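Local coordinates for protein SMG-7 (PDB 3ZHE) that pairs with SMG-5 through 14-3-3-like domains in a heterodimer required for efficient nonsense-mediated mRNA decay, at residues P161-L172 against F186-F197. Numbering follows the deposited sequence.
Sequences PADGAVWNQLGL and FHTRALHATMEF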
loop_
_atom_site.group_PDB
_atom_site.type_symbol
_atom_site.label_atom_id
_atom_site.label_comp_id
_atom_site.label_asym_id
_atom_site.label_seq_id
_atom_site.Cartn_x
_atom_site.Cartn_y
_atom_site.Cartn_z
ATOM N N PRO B 161 6.519 14.760 -9.383
ATOM C CA PRO B 161 7.580 14.943 -10.380
ATOM C C PRO B 161 8.353 16.235 -10.149
ATOM O O PRO B 161 9.410 16.434 -10.745
ATOM C CB PRO B 161 6.809 15.044 -11.705
ATOM C CG PRO B 161 5.403 14.582 -11.399
ATOM C CD PRO B 161 5.181 14.934 -9.969
ATOM N N ALA B 162 7.829 17.101 -9.288
ATOM C CA ALA B 162 8.422 18.417 -9.076
ATOM C C ALA B 162 9.698 18.382 -8.236
ATOM O O ALA B 162 10.333 19.415 -8.027
ATOM C CB ALA B 162 7.400 19.369 -8.464
ATOM N N ASP B 163 10.073 17.198 -7.761
ATOM C CA ASP B 163 11.303 17.038 -6.991
ATOM C C ASP B 163 12.390 16.413 -7.861
ATOM O O ASP B 163 12.335 15.225 -8.182
ATOM C CB ASP B 163 11.052 16.173 -5.752
ATOM C CG ASP B 163 12.112 16.361 -4.681
ATOM O OD1 ASP B 163 13.238 16.787 -5.018
ATOM O OD2 ASP B 163 11.820 16.083 -3.498
ATOM N N GLY B 164 13.380 17.222 -8.234
ATOM C CA GLY B 164 14.448 16.787 -9.119
ATOM C C GLY B 164 15.285 15.635 -8.595
ATOM O O GLY B 164 15.892 14.891 -9.374
ATOM N N ALA B 165 15.317 15.493 -7.274
ATOM C CA ALA B 165 16.049 14.411 -6.627
ATOM C C ALA B 165 15.638 13.058 -7.189
ATOM O O ALA B 165 16.487 12.225 -7.497
ATOM C CB ALA B 165 15.831 14.449 -5.124
ATOM N N VAL B 166 14.331 12.856 -7.334
ATOM C CA VAL B 166 13.791 11.593 -7.827
ATOM C C VAL B 166 14.313 11.288 -9.228
ATOM O O VAL B 166 14.762 10.173 -9.505
ATOM C CB VAL B 166 12.253 11.615 -7.855
ATOM C CG1 VAL B 166 11.713 10.212 -8.060
ATOM C CG2 VAL B 166 11.711 12.208 -6.565
ATOM N N TRP B 167 14.253 12.290 -10.100
ATOM C CA TRP B 167 14.780 12.173 -11.455
ATOM C C TRP B 167 16.263 11.802 -11.438
ATOM O O TRP B 167 16.709 10.950 -12.212
ATOM C CB TRP B 167 14.581 13.483 -12.221
ATOM C CG TRP B 167 13.146 13.892 -12.397
ATOM C CD1 TRP B 167 12.469 14.843 -11.687
ATOM C CD2 TRP B 167 12.217 13.366 -13.351
ATOM N NE1 TRP B 167 11.175 14.940 -12.140
ATOM C CE2 TRP B 167 10.994 14.042 -13.160
ATOM C CE3 TRP B 167 12.298 12.387 -14.346
ATOM C CZ2 TRP B 167 9.863 13.771 -13.929
ATOM C CZ3 TRP B 167 11.174 12.118 -15.107
ATOM C CH2 TRP B 167 9.973 12.808 -14.894
ATOM N N ASN B 168 17.019 12.442 -10.550
ATOM C CA ASN B 168 18.444 12.145 -10.408
ATOM C C ASN B 168 18.698 10.694 -9.997
ATOM O O ASN B 168 19.564 10.022 -10.560
ATOM C CB ASN B 168 19.100 13.108 -9.412
ATOM C CG ASN B 168 20.605 12.923 -9.322
ATOM O OD1 ASN B 168 21.365 13.525 -10.082
ATOM N ND2 ASN B 168 21.044 12.090 -8.384
ATOM N N GLN B 169 17.935 10.219 -9.016
ATOM C CA GLN B 169 18.052 8.842 -8.543
ATOM C C GLN B 169 17.714 7.854 -9.658
ATOM O O GLN B 169 18.390 6.832 -9.824
ATOM C CB GLN B 169 17.136 8.606 -7.339
ATOM C CG GLN B 169 17.333 9.586 -6.191
ATOM C CD GLN B 169 18.733 9.554 -5.615
ATOM O OE1 GLN B 169 19.326 10.596 -5.342
ATOM N NE2 GLN B 169 19.265 8.353 -5.416
ATOM N N LEU B 170 16.663 8.165 -10.414
ATOM C CA LEU B 170 16.295 7.384 -11.590
ATOM C C LEU B 170 17.469 7.331 -12.565
ATOM O O LEU B 170 17.751 6.290 -13.170
ATOM C CB LEU B 170 15.063 7.991 -12.270
ATOM C CG LEU B 170 13.712 7.785 -11.577
ATOM C CD1 LEU B 170 12.686 8.797 -12.068
ATOM C CD2 LEU B 170 13.212 6.368 -11.808
ATOM N N GLY B 171 18.158 8.461 -12.699
ATOM C CA GLY B 171 19.356 8.533 -13.514
ATOM C C GLY B 171 20.433 7.593 -13.014
ATOM O O GLY B 171 21.093 6.916 -13.803
ATOM N N LEU B 172 20.607 7.552 -11.695
ATOM C CA LEU B 172 21.581 6.659 -11.076
ATOM C C LEU B 172 21.257 5.202 -11.393
ATOM O O LEU B 172 22.141 4.423 -11.756
ATOM C CB LEU B 172 21.626 6.877 -9.561
ATOM C CG LEU B 172 22.068 8.257 -9.070
ATOM C CD1 LEU B 172 22.017 8.338 -7.551
ATOM C CD2 LEU B 172 23.464 8.575 -9.575
ATOM N N PHE B 186 17.292 11.386 -17.657
ATOM C CA PHE B 186 16.885 11.517 -16.261
ATOM C C PHE B 186 17.677 12.590 -15.515
ATOM O O PHE B 186 17.096 13.404 -14.798
ATOM C CB PHE B 186 17.012 10.175 -15.540
ATOM C CG PHE B 186 15.888 9.219 -15.827
ATOM C CD1 PHE B 186 14.571 9.647 -15.802
ATOM C CD2 PHE B 186 16.150 7.890 -16.121
ATOM C CE1 PHE B 186 13.533 8.766 -16.064
ATOM C CE2 PHE B 186 15.117 7.005 -16.386
ATOM C CZ PHE B 186 13.808 7.445 -16.357
ATOM N N HIS B 187 18.999 12.582 -15.675
ATOM C CA HIS B 187 19.851 13.584 -15.037
ATOM C C HIS B 187 19.483 14.990 -15.512
ATOM O O HIS B 187 19.519 15.949 -14.738
ATOM C CB HIS B 187 21.335 13.303 -15.306
ATOM C CG HIS B 187 21.919 12.224 -14.443
ATOM N ND1 HIS B 187 22.167 12.396 -13.099
ATOM C CD2 HIS B 187 22.323 10.967 -14.742
ATOM C CE1 HIS B 187 22.687 11.286 -12.603
ATOM N NE2 HIS B 187 22.792 10.404 -13.580
ATOM N N THR B 188 19.127 15.103 -16.788
ATOM C CA THR B 188 18.693 16.378 -17.351
ATOM C C THR B 188 17.390 16.847 -16.699
ATOM O O THR B 188 17.272 18.010 -16.286
ATOM C CB THR B 188 18.511 16.282 -18.880
ATOM O OG1 THR B 188 19.750 15.900 -19.490
ATOM C CG2 THR B 188 18.065 17.617 -19.452
ATOM N N ARG B 189 16.422 15.936 -16.603
ATOM C CA ARG B 189 15.154 16.226 -15.934
ATOM C C ARG B 189 15.384 16.678 -14.496
ATOM O O ARG B 189 14.722 17.596 -14.006
ATOM C CB ARG B 189 14.238 14.999 -15.950
ATOM C CG ARG B 189 13.644 14.673 -17.309
ATOM C CD ARG B 189 12.806 15.826 -17.841
ATOM N NE ARG B 189 11.720 16.198 -16.936
ATOM C CZ ARG B 189 10.473 15.746 -17.036
ATOM N NH1 ARG B 189 10.148 14.898 -18.002
ATOM N NH2 ARG B 189 9.550 16.141 -16.169
ATOM N N ALA B 190 16.329 16.024 -13.828
ATOM C CA ALA B 190 16.720 16.397 -12.476
ATOM C C ALA B 190 17.300 17.803 -12.452
ATOM O O ALA B 190 17.056 18.571 -11.522
ATOM C CB ALA B 190 17.731 15.406 -11.930
ATOM N N LEU B 191 18.070 18.135 -13.483
ATOM C CA LEU B 191 18.713 19.440 -13.557
ATOM C C LEU B 191 17.692 20.556 -13.729
ATOM O O LEU B 191 17.834 21.630 -13.144
ATOM C CB LEU B 191 19.735 19.475 -14.696
ATOM C CG LEU B 191 20.464 20.802 -14.927
ATOM C CD1 LEU B 191 21.201 21.244 -13.670
ATOM C CD2 LEU B 191 21.421 20.694 -16.106
ATOM N N HIS B 192 16.657 20.298 -14.523
ATOM C CA HIS B 192 15.690 21.343 -14.844
ATOM C C HIS B 192 14.297 21.122 -14.257
ATOM O O HIS B 192 13.314 21.663 -14.764
ATOM C CB HIS B 192 15.590 21.517 -16.357
ATOM C CG HIS B 192 16.834 22.063 -16.981
ATOM N ND1 HIS B 192 17.171 23.397 -16.917
ATOM C CD2 HIS B 192 17.816 21.461 -17.693
ATOM C CE1 HIS B 192 18.309 23.593 -17.557
ATOM N NE2 HIS B 192 18.722 22.434 -18.037
ATOM N N ALA B 193 14.215 20.339 -13.186
ATOM C CA ALA B 193 12.934 20.093 -12.533
ATOM C C ALA B 193 12.447 21.341 -11.808
ATOM O O ALA B 193 13.104 22.380 -11.839
ATOM C CB ALA B 193 13.045 18.931 -11.573
ATOM N N THR B 194 11.294 21.237 -11.155
ATOM C CA THR B 194 10.716 22.379 -10.456
ATOM C C THR B 194 11.494 22.679 -9.175
ATOM O O THR B 194 11.536 23.820 -8.717
ATOM C CB THR B 194 9.222 22.161 -10.141
ATOM O OG1 THR B 194 8.553 21.669 -11.310
ATOM C CG2 THR B 194 8.571 23.468 -9.707
ATOM N N MET B 195 12.120 21.652 -8.607
ATOM C CA MET B 195 12.950 21.830 -7.417
ATOM C C MET B 195 14.404 22.111 -7.784
ATOM O O MET B 195 15.145 22.705 -6.999
ATOM C CB MET B 195 12.870 20.607 -6.500
ATOM C CG MET B 195 11.771 20.679 -5.447
ATOM S SD MET B 195 11.958 22.117 -4.375
ATOM C CE MET B 195 10.662 21.829 -3.173
ATOM N N GLU B 196 14.796 21.673 -8.978
ATOM C CA GLU B 196 16.160 21.827 -9.485
ATOM C C GLU B 196 17.226 21.184 -8.596
ATOM O O GLU B 196 17.638 21.751 -7.584
ATOM C CB GLU B 196 16.488 23.301 -9.742
ATOM C CG GLU B 196 15.465 24.000 -10.617
ATOM C CD GLU B 196 15.875 25.405 -11.008
ATOM O OE1 GLU B 196 16.862 25.927 -10.447
ATOM O OE2 GLU B 196 15.207 25.990 -11.886
ATOM N N PHE B 197 17.665 19.995 -9.000
ATOM C CA PHE B 197 18.712 19.258 -8.304
ATOM C C PHE B 197 20.035 19.471 -9.032
ATOM O O PHE B 197 20.353 18.743 -9.973
ATOM C CB PHE B 197 18.359 17.770 -8.270
ATOM C CG PHE B 197 19.219 16.958 -7.347
ATOM C CD1 PHE B 197 18.956 16.922 -5.987
ATOM C CD2 PHE B 197 20.278 16.217 -7.839
ATOM C CE1 PHE B 197 19.743 16.172 -5.134
ATOM C CE2 PHE B 197 21.067 15.463 -6.992
ATOM C CZ PHE B 197 20.800 15.441 -5.638
#
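Arg189 lies over one face of the Trp167 indole in a cation-pi contact. Its CZ is 4.0 Å from the centroid of the six-membered ring of Trp167, and the two planes are 30° apart. The arginine chain bends at chi2 and chi3, which folds the guanidinium back over the ring. NH1 also donates to Asp360 O. Trp167 NE1 donates a hydrogen bond, 2.7 Å long, to a lone pair of Pro161 O. The acceptor lies close to the indole plane, so the bond helps to set the turn of the ring. At Trp167, a leucine would probably leave Pro161 O without this donor and the Arg189 guanidinium without its aromatic platform.

Two CH-pi contacts follow along the helix. Leu170 CB sits over the centre of the Phe186 ring, while Gly171 CA lies over one His187 face. Phe186 CD1 meets the indole edge at Trp167 CE3. A weak hydrogen bond also crosses: His187 ND1 donates to Asn168 OD1 at 3.3 Å.

Glycine brings the backbones close, with Gly164 CA 4.1 Å from Ala190 CA. Helices 164-176 and 180-191 form an antiparallel hairpin, consistent with the TPR-like Est1 family. Helices 122-142 and 146-159 pack against the first helix, and helix 200-209 touches both segments.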